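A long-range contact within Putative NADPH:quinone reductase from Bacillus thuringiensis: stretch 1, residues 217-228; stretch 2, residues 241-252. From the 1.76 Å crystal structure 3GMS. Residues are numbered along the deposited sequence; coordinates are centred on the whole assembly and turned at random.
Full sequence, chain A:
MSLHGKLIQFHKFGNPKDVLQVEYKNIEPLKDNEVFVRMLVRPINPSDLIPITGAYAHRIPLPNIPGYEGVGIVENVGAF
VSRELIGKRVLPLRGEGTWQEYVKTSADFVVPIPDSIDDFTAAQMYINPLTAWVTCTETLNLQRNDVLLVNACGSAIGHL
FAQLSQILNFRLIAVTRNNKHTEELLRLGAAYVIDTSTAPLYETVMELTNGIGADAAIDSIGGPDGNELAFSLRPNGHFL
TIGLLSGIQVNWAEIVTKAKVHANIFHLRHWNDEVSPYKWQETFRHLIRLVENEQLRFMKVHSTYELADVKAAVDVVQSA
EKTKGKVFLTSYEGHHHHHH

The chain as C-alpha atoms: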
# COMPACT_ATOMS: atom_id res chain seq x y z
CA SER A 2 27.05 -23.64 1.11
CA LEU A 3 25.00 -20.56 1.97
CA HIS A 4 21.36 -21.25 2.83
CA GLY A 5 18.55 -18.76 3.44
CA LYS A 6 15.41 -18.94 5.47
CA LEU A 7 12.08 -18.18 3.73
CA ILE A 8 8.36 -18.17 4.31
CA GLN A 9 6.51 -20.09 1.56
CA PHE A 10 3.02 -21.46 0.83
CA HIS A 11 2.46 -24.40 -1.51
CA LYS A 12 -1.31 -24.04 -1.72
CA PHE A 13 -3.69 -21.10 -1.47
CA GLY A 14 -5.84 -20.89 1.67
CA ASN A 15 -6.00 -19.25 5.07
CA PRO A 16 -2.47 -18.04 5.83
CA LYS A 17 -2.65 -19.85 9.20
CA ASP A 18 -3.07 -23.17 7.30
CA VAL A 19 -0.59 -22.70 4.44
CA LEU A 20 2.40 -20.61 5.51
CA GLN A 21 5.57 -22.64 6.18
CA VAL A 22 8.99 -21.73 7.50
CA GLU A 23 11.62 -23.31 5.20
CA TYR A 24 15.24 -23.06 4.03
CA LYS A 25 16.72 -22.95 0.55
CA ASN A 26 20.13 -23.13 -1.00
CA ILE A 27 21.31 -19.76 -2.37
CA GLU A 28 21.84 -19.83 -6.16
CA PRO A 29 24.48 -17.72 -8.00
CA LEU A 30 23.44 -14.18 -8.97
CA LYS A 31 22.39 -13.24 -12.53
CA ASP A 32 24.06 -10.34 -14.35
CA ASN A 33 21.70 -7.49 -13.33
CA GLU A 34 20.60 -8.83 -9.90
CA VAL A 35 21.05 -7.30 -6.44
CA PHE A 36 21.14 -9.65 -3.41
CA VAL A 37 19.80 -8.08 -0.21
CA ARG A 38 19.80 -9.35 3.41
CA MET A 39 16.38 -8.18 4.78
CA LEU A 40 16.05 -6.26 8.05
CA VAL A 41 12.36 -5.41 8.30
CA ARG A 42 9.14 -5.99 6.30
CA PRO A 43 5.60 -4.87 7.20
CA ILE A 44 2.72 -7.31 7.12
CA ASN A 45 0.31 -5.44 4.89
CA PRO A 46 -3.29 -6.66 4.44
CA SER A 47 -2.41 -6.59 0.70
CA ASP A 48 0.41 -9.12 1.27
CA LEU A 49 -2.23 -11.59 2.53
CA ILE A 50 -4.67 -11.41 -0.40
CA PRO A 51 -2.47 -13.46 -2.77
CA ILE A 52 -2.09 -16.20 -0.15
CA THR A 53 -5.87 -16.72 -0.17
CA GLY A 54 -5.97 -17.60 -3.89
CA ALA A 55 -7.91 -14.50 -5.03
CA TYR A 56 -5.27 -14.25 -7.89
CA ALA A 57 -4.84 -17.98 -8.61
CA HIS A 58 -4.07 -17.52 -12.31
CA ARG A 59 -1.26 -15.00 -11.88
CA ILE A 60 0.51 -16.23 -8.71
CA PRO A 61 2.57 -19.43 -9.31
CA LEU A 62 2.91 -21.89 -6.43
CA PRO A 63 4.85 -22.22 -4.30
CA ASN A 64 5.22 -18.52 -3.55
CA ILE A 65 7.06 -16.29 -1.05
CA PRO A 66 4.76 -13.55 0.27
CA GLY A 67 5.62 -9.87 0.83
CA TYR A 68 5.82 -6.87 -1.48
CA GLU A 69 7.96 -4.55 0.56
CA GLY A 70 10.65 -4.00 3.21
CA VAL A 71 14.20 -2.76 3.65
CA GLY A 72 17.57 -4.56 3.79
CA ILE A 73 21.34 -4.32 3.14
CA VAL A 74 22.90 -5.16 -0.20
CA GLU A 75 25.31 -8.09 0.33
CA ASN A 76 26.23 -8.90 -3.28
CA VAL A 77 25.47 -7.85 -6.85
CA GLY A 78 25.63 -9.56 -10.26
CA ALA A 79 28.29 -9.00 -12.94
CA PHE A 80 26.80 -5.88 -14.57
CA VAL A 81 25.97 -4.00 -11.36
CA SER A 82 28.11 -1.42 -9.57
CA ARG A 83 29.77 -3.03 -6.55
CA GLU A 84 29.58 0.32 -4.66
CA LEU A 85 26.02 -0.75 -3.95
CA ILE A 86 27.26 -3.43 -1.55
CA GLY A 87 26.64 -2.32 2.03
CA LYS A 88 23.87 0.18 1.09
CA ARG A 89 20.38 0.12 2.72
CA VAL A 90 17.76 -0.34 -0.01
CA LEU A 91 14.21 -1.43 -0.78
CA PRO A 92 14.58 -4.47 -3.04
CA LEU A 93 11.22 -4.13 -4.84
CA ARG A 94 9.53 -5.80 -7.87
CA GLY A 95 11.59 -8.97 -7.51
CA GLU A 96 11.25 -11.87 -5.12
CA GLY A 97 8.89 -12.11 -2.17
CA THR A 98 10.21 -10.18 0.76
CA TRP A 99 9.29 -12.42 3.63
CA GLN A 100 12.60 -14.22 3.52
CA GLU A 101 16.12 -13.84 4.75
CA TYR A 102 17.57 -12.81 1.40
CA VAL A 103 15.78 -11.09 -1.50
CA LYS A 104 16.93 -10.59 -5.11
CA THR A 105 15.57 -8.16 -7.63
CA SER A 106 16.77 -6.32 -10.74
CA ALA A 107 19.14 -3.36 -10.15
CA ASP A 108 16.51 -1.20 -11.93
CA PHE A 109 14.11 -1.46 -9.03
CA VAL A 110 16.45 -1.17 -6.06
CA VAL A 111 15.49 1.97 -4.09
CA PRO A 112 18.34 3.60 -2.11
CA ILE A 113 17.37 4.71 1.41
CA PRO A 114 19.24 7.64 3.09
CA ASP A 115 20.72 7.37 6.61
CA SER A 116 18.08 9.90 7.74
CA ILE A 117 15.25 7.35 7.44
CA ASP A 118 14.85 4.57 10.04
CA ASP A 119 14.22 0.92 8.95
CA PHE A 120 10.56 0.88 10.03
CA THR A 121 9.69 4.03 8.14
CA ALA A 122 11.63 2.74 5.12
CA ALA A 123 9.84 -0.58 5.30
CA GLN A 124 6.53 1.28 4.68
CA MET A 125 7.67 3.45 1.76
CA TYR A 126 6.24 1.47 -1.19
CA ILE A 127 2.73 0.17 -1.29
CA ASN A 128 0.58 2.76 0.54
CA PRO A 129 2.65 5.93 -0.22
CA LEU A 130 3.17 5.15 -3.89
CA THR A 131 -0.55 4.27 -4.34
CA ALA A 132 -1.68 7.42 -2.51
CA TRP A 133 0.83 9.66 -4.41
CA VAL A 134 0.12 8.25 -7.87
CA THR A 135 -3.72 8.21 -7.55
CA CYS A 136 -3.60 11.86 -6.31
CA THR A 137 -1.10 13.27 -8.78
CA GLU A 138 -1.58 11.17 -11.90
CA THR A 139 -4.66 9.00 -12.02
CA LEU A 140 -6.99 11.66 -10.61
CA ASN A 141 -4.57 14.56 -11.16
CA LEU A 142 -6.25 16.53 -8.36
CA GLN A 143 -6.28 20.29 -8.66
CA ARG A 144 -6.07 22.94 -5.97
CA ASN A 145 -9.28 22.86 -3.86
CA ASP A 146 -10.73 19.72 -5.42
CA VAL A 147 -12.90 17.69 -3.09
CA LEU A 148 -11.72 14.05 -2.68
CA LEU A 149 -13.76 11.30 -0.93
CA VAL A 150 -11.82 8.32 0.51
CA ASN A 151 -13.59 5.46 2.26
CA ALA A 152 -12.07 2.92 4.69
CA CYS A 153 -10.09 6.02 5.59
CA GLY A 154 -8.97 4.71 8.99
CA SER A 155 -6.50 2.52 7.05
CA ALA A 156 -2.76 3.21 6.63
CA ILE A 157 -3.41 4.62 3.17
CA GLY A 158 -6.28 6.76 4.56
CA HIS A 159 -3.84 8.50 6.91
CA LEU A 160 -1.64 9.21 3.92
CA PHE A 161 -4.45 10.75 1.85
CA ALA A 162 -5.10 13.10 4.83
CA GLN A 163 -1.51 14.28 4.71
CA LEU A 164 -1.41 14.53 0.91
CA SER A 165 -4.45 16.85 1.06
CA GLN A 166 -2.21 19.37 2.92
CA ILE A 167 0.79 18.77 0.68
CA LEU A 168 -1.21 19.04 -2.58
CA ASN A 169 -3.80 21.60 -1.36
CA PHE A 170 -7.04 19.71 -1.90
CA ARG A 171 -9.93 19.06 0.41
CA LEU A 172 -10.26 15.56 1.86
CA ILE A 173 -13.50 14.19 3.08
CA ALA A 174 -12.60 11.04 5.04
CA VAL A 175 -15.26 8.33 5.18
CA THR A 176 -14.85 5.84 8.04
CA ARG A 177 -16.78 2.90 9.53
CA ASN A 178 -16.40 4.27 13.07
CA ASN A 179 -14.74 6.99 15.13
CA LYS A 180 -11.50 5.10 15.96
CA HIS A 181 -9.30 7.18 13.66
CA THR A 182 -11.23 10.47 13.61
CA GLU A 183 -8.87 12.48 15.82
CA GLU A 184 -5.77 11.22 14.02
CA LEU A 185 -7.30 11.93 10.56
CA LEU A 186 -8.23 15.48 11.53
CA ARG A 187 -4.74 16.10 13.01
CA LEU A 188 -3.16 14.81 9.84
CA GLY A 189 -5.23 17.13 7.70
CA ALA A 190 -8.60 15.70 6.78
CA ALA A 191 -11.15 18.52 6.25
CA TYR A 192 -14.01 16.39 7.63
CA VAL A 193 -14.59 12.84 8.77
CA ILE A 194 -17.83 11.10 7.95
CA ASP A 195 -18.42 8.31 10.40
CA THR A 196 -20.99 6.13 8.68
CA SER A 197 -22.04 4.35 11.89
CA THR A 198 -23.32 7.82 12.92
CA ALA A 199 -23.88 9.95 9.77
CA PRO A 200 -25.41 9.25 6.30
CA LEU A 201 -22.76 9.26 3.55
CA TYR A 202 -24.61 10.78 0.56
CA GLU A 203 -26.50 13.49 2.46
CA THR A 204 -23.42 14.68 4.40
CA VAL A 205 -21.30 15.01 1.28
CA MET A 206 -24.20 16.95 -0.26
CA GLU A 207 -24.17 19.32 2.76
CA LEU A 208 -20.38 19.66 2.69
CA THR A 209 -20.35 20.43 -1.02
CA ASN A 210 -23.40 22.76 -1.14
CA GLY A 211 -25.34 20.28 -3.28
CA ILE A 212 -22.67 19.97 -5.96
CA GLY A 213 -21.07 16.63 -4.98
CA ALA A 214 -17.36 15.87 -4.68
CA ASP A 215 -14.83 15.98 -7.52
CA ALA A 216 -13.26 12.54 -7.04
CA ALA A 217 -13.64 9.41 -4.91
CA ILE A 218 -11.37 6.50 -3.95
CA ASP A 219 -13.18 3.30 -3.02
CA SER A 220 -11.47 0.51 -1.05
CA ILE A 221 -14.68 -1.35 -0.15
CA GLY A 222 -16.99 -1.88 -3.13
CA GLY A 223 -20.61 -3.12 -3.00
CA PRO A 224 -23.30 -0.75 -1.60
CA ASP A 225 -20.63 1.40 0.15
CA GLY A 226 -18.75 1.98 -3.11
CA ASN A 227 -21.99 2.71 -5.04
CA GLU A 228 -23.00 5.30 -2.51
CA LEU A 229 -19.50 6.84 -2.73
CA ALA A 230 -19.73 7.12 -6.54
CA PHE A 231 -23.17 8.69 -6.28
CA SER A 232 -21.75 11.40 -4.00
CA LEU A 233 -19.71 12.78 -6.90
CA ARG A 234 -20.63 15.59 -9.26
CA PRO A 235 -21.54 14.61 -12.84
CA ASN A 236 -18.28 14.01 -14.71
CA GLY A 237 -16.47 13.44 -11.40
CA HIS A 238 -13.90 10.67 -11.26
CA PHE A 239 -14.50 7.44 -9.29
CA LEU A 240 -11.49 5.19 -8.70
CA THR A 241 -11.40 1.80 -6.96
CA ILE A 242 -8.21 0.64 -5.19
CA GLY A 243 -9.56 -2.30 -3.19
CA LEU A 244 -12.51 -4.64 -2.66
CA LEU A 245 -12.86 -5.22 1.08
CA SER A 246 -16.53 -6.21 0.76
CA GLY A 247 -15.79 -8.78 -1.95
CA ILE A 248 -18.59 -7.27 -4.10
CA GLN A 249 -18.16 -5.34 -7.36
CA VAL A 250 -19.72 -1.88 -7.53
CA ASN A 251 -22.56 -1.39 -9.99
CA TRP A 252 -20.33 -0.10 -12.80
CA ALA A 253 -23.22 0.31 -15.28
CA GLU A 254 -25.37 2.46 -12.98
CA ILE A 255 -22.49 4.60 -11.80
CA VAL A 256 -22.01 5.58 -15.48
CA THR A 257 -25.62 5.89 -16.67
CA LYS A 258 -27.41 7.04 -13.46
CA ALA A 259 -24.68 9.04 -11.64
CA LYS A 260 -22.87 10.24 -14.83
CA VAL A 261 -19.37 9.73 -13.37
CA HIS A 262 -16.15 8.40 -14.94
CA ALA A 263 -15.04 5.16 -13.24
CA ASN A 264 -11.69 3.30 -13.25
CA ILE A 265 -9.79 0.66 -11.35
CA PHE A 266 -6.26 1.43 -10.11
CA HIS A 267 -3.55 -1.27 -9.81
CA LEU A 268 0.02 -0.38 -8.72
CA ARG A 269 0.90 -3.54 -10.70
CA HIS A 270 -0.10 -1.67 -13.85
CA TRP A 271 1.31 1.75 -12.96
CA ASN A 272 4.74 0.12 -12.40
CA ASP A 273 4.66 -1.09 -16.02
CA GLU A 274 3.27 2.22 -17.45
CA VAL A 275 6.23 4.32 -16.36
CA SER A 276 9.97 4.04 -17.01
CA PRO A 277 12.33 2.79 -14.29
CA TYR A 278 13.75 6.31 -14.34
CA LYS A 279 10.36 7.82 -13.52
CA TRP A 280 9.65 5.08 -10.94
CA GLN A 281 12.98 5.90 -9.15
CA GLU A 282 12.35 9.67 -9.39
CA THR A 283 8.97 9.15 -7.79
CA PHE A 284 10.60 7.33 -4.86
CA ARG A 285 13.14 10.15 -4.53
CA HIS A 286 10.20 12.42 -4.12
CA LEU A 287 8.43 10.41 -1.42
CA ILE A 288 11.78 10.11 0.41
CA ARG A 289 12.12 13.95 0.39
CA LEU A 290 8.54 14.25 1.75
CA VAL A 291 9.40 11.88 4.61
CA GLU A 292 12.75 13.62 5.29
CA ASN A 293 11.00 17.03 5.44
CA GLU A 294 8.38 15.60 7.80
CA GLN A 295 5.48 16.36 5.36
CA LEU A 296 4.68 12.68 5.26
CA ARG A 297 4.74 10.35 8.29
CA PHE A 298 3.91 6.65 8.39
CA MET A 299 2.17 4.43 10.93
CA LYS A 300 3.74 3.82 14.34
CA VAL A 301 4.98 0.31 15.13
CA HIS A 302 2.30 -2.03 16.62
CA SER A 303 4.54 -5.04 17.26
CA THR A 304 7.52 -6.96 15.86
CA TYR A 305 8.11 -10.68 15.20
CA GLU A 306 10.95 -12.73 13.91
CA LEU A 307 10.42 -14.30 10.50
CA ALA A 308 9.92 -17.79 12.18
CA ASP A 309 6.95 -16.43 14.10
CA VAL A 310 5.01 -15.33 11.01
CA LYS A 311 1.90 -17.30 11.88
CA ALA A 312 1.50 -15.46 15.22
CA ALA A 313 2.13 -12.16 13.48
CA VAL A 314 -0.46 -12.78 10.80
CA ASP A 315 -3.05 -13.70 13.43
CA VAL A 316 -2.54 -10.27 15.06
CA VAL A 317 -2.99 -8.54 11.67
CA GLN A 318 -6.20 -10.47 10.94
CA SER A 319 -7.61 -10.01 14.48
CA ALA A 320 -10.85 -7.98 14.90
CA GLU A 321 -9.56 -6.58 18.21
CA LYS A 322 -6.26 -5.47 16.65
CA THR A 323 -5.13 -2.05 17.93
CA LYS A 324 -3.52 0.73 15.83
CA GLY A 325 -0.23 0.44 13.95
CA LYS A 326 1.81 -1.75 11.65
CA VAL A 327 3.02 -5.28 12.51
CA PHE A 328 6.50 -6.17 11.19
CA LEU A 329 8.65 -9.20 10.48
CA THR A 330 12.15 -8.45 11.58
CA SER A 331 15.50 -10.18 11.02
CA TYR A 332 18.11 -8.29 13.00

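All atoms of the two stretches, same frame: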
# COMPACT_ATOMS: atom_id res chain seq x y z
N ALA A 217 -13.46 10.34 -6.01
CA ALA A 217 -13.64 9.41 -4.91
C ALA A 217 -12.74 8.20 -5.08
O ALA A 217 -12.49 7.75 -6.22
CB ALA A 217 -15.07 8.96 -4.79
N ILE A 218 -12.22 7.71 -3.96
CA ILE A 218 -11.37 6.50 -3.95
C ILE A 218 -12.05 5.49 -3.06
O ILE A 218 -12.19 5.72 -1.85
CB ILE A 218 -9.91 6.83 -3.52
CG1 ILE A 218 -9.32 7.82 -4.54
CG2 ILE A 218 -9.07 5.52 -3.44
CD1 ILE A 218 -7.84 8.18 -4.36
N ASP A 219 -12.47 4.40 -3.69
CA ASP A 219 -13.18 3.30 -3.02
C ASP A 219 -12.25 2.09 -2.77
O ASP A 219 -11.62 1.58 -3.70
CB ASP A 219 -14.37 2.92 -3.89
CG ASP A 219 -15.14 1.68 -3.38
OD1 ASP A 219 -15.29 1.48 -2.16
OD2 ASP A 219 -15.63 0.93 -4.24
N SER A 220 -12.20 1.69 -1.50
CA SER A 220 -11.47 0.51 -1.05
C SER A 220 -12.41 -0.66 -0.73
O SER A 220 -11.95 -1.77 -0.50
CB SER A 220 -10.65 0.83 0.21
OG SER A 220 -9.64 1.77 -0.11
N ILE A 221 -13.72 -0.39 -0.70
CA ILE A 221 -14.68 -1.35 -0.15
C ILE A 221 -15.54 -2.06 -1.19
O ILE A 221 -15.72 -3.28 -1.11
CB ILE A 221 -15.66 -0.63 0.85
CG1 ILE A 221 -14.86 0.08 1.96
CG2 ILE A 221 -16.67 -1.64 1.46
CD1 ILE A 221 -15.76 0.87 2.97
N GLY A 222 -16.07 -1.30 -2.14
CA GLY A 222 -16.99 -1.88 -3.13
C GLY A 222 -18.41 -2.06 -2.62
O GLY A 222 -18.78 -1.49 -1.58
N GLY A 223 -19.21 -2.85 -3.35
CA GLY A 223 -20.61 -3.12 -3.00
C GLY A 223 -21.44 -1.85 -2.82
O GLY A 223 -21.17 -0.83 -3.46
N PRO A 224 -22.45 -1.90 -1.93
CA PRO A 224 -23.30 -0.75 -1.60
C PRO A 224 -22.54 0.50 -1.13
O PRO A 224 -22.91 1.62 -1.52
CB PRO A 224 -24.18 -1.29 -0.46
CG PRO A 224 -24.28 -2.74 -0.73
CD PRO A 224 -22.92 -3.13 -1.25
N ASP A 225 -21.49 0.30 -0.33
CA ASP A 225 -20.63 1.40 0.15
C ASP A 225 -19.97 2.10 -1.03
O ASP A 225 -19.98 3.32 -1.12
CB ASP A 225 -19.50 0.88 1.09
CG ASP A 225 -20.01 0.35 2.41
OD1 ASP A 225 -20.24 1.16 3.33
OD2 ASP A 225 -20.16 -0.88 2.54
N GLY A 226 -19.34 1.34 -1.93
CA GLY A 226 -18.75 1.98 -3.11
C GLY A 226 -19.76 2.72 -4.00
O GLY A 226 -19.48 3.81 -4.53
N ASN A 227 -20.94 2.12 -4.19
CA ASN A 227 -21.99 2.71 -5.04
C ASN A 227 -22.43 4.03 -4.46
O ASN A 227 -22.54 5.03 -5.17
CB ASN A 227 -23.20 1.77 -5.15
CG ASN A 227 -22.91 0.55 -5.99
OD1 ASN A 227 -22.07 0.60 -6.91
ND2 ASN A 227 -23.58 -0.55 -5.70
N GLU A 228 -22.63 4.05 -3.15
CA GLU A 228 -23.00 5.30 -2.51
C GLU A 228 -21.87 6.34 -2.62
O GLU A 228 -22.13 7.51 -2.84
CB GLU A 228 -23.43 5.09 -1.06
CG GLU A 228 -23.86 6.41 -0.40
CD GLU A 228 -24.72 6.20 0.81
OE1 GLU A 228 -25.07 7.21 1.46
OE2 GLU A 228 -25.03 5.02 1.11
N THR A 241 -11.45 2.81 -8.00
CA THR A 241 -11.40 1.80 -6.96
C THR A 241 -9.94 1.38 -6.75
O THR A 241 -9.14 1.33 -7.72
CB THR A 241 -12.27 0.56 -7.22
OG1 THR A 241 -11.78 -0.13 -8.36
CG2 THR A 241 -13.70 0.94 -7.47
N ILE A 242 -9.58 1.13 -5.49
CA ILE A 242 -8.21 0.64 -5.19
C ILE A 242 -8.22 -0.66 -4.42
O ILE A 242 -7.15 -1.28 -4.21
CB ILE A 242 -7.35 1.68 -4.43
CG1 ILE A 242 -8.00 2.11 -3.11
CG2 ILE A 242 -6.94 2.85 -5.34
CD1 ILE A 242 -7.02 2.89 -2.17
N GLY A 243 -9.41 -1.09 -4.00
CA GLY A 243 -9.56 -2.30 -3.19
C GLY A 243 -10.99 -2.80 -3.21
O GLY A 243 -11.89 -2.12 -3.72
N LEU A 244 -11.20 -3.99 -2.66
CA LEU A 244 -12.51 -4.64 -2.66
C LEU A 244 -12.80 -5.36 -1.34
O LEU A 244 -13.09 -6.57 -1.30
CB LEU A 244 -12.62 -5.60 -3.87
CG LEU A 244 -14.04 -5.97 -4.32
CD1 LEU A 244 -14.68 -4.78 -4.96
CD2 LEU A 244 -14.08 -7.23 -5.24
N LEU A 245 -12.75 -4.61 -0.25
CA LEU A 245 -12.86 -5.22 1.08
C LEU A 245 -14.15 -6.00 1.27
O LEU A 245 -14.18 -6.97 2.01
CB LEU A 245 -12.76 -4.16 2.19
CG LEU A 245 -11.39 -3.51 2.42
CD1 LEU A 245 -11.50 -2.44 3.49
CD2 LEU A 245 -10.34 -4.57 2.79
N SER A 246 -15.22 -5.56 0.61
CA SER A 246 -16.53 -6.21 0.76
C SER A 246 -16.62 -7.50 -0.05
O SER A 246 -17.50 -8.31 0.19
CB SER A 246 -17.64 -5.26 0.33
OG SER A 246 -17.62 -5.09 -1.08
N GLY A 247 -15.73 -7.66 -1.03
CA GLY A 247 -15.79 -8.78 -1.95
C GLY A 247 -16.80 -8.65 -3.07
O GLY A 247 -16.97 -9.59 -3.84
N ILE A 248 -17.46 -7.50 -3.18
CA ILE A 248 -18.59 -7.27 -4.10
C ILE A 248 -18.29 -6.10 -5.04
O ILE A 248 -18.00 -4.98 -4.59
CB ILE A 248 -19.91 -6.94 -3.31
CG1 ILE A 248 -20.36 -8.14 -2.47
CG2 ILE A 248 -21.05 -6.49 -4.25
CD1 ILE A 248 -21.33 -7.74 -1.38
N GLN A 249 -18.36 -6.37 -6.34
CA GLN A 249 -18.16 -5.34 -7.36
C GLN A 249 -19.17 -4.22 -7.19
O GLN A 249 -20.33 -4.48 -6.86
CB GLN A 249 -18.37 -5.95 -8.76
CG GLN A 249 -17.12 -6.42 -9.55
CD GLN A 249 -15.81 -5.87 -9.02
OE1 GLN A 249 -15.08 -6.59 -8.34
NE2 GLN A 249 -15.51 -4.60 -9.30
N VAL A 250 -18.75 -2.98 -7.41
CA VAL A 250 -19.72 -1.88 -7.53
C VAL A 250 -20.57 -2.07 -8.78
O VAL A 250 -20.19 -2.81 -9.70
CB VAL A 250 -19.09 -0.45 -7.54
CG1 VAL A 250 -18.28 -0.20 -6.29
CG2 VAL A 250 -18.23 -0.19 -8.81
N ASN A 251 -21.71 -1.40 -8.81
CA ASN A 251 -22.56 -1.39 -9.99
C ASN A 251 -22.01 -0.43 -11.05
O ASN A 251 -22.51 0.68 -11.24
CB ASN A 251 -23.99 -1.06 -9.60
CG ASN A 251 -25.01 -1.52 -10.63
OD1 ASN A 251 -24.71 -1.64 -11.82
ND2 ASN A 251 -26.22 -1.77 -10.17
N TRP A 252 -20.99 -0.89 -11.77
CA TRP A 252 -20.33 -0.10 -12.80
C TRP A 252 -21.28 0.55 -13.81
O TRP A 252 -21.11 1.72 -14.19
CB TRP A 252 -19.27 -0.96 -13.56
CG TRP A 252 -18.16 -1.52 -12.69
CD1 TRP A 252 -18.01 -2.81 -12.30
CD2 TRP A 252 -17.05 -0.80 -12.10
NE1 TRP A 252 -16.91 -2.95 -11.50
CE2 TRP A 252 -16.29 -1.73 -11.37
CE3 TRP A 252 -16.63 0.53 -12.14
CZ2 TRP A 252 -15.14 -1.38 -10.65
CZ3 TRP A 252 -15.47 0.89 -11.43
CH2 TRP A 252 -14.74 -0.07 -10.70
O HOH W 1 -14.31 -1.42 -5.09
O HOH W 2 -22.92 -3.24 -6.70

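Stretches 217-228 and 241-252 bury 689 Å² between them, and most of the polar contact is made by backbone. S220, I221 and D219 cover the most surface. They lie where the strand 217-219 gives way to a loop.

D219 pairs with T241 in a parallel beta bridge, and their side chains lie on the same face of the sheet. The carbonyl of D219 accepts a hydrogen bond from I242 N (D219 O to I242 N, 2.8 Å). It also takes a weak one from G243 N (D219 O to G243 N, 3.5 Å). The carboxylate of D219 turns back to its own loop. D219 OD1 accepts hydrogen bonds from I221 N at 2.8 Å and from G222 N at 2.9 Å. This suits an acidic residue at the end of a strand, because it satisfies two loop amides. D219 OD2 reaches across through water 1, which donates to D219 OD2 at 2.8 Å and to G243 O at 2.9 Å.

S220 has the largest covered area. Its carbonyl accepts a hydrogen bond from L245 N (S220 O to L245 N, 3.0 Å). The CA-to-CB bond of S220 points sideways, and S220 OG lies 3.4 Å from I242 CG1. Nearby, I218 CG2 packs on I242 CD1 at 3.6 Å, an apolar contact beside the bridge.

The CA-to-CB bond of I221 points away from stretch 2. Its carbonyl makes the polar contact. I221 O accepts from S246 N at 2.9 Å and from S246 OG at 2.6 Å. S246 lies in the type I turn from L244 to G247, and its CB points toward stretch 1. The same hydroxyl oxygen accepts from I248 N (S246 OG to I248 N, 3.2 Å). Serine thus ties the turn to the loop of stretch 1.

G222 and G223 leave room for this close approach. A CB on G222 would clash with I248 O and L244 CD1, and its backbone angles by themselves call for glycine. G223 has positive phi, which favours glycine, and G223 N donates to I248 O at 2.7 Å.

Further along, V250 is buried. V250 CG1 lies 3.9 Å from G226 CA, where a CB would clash with that methyl. N227 extends from its helix so that N227 OD1 accepts from N251 N at 2.8 Å. N227 ND2 donates to water 2 at 2.9 Å, and this water donates to Q249 O at 2.9 Å. The amide side chain thus uses both its acceptor and its donor.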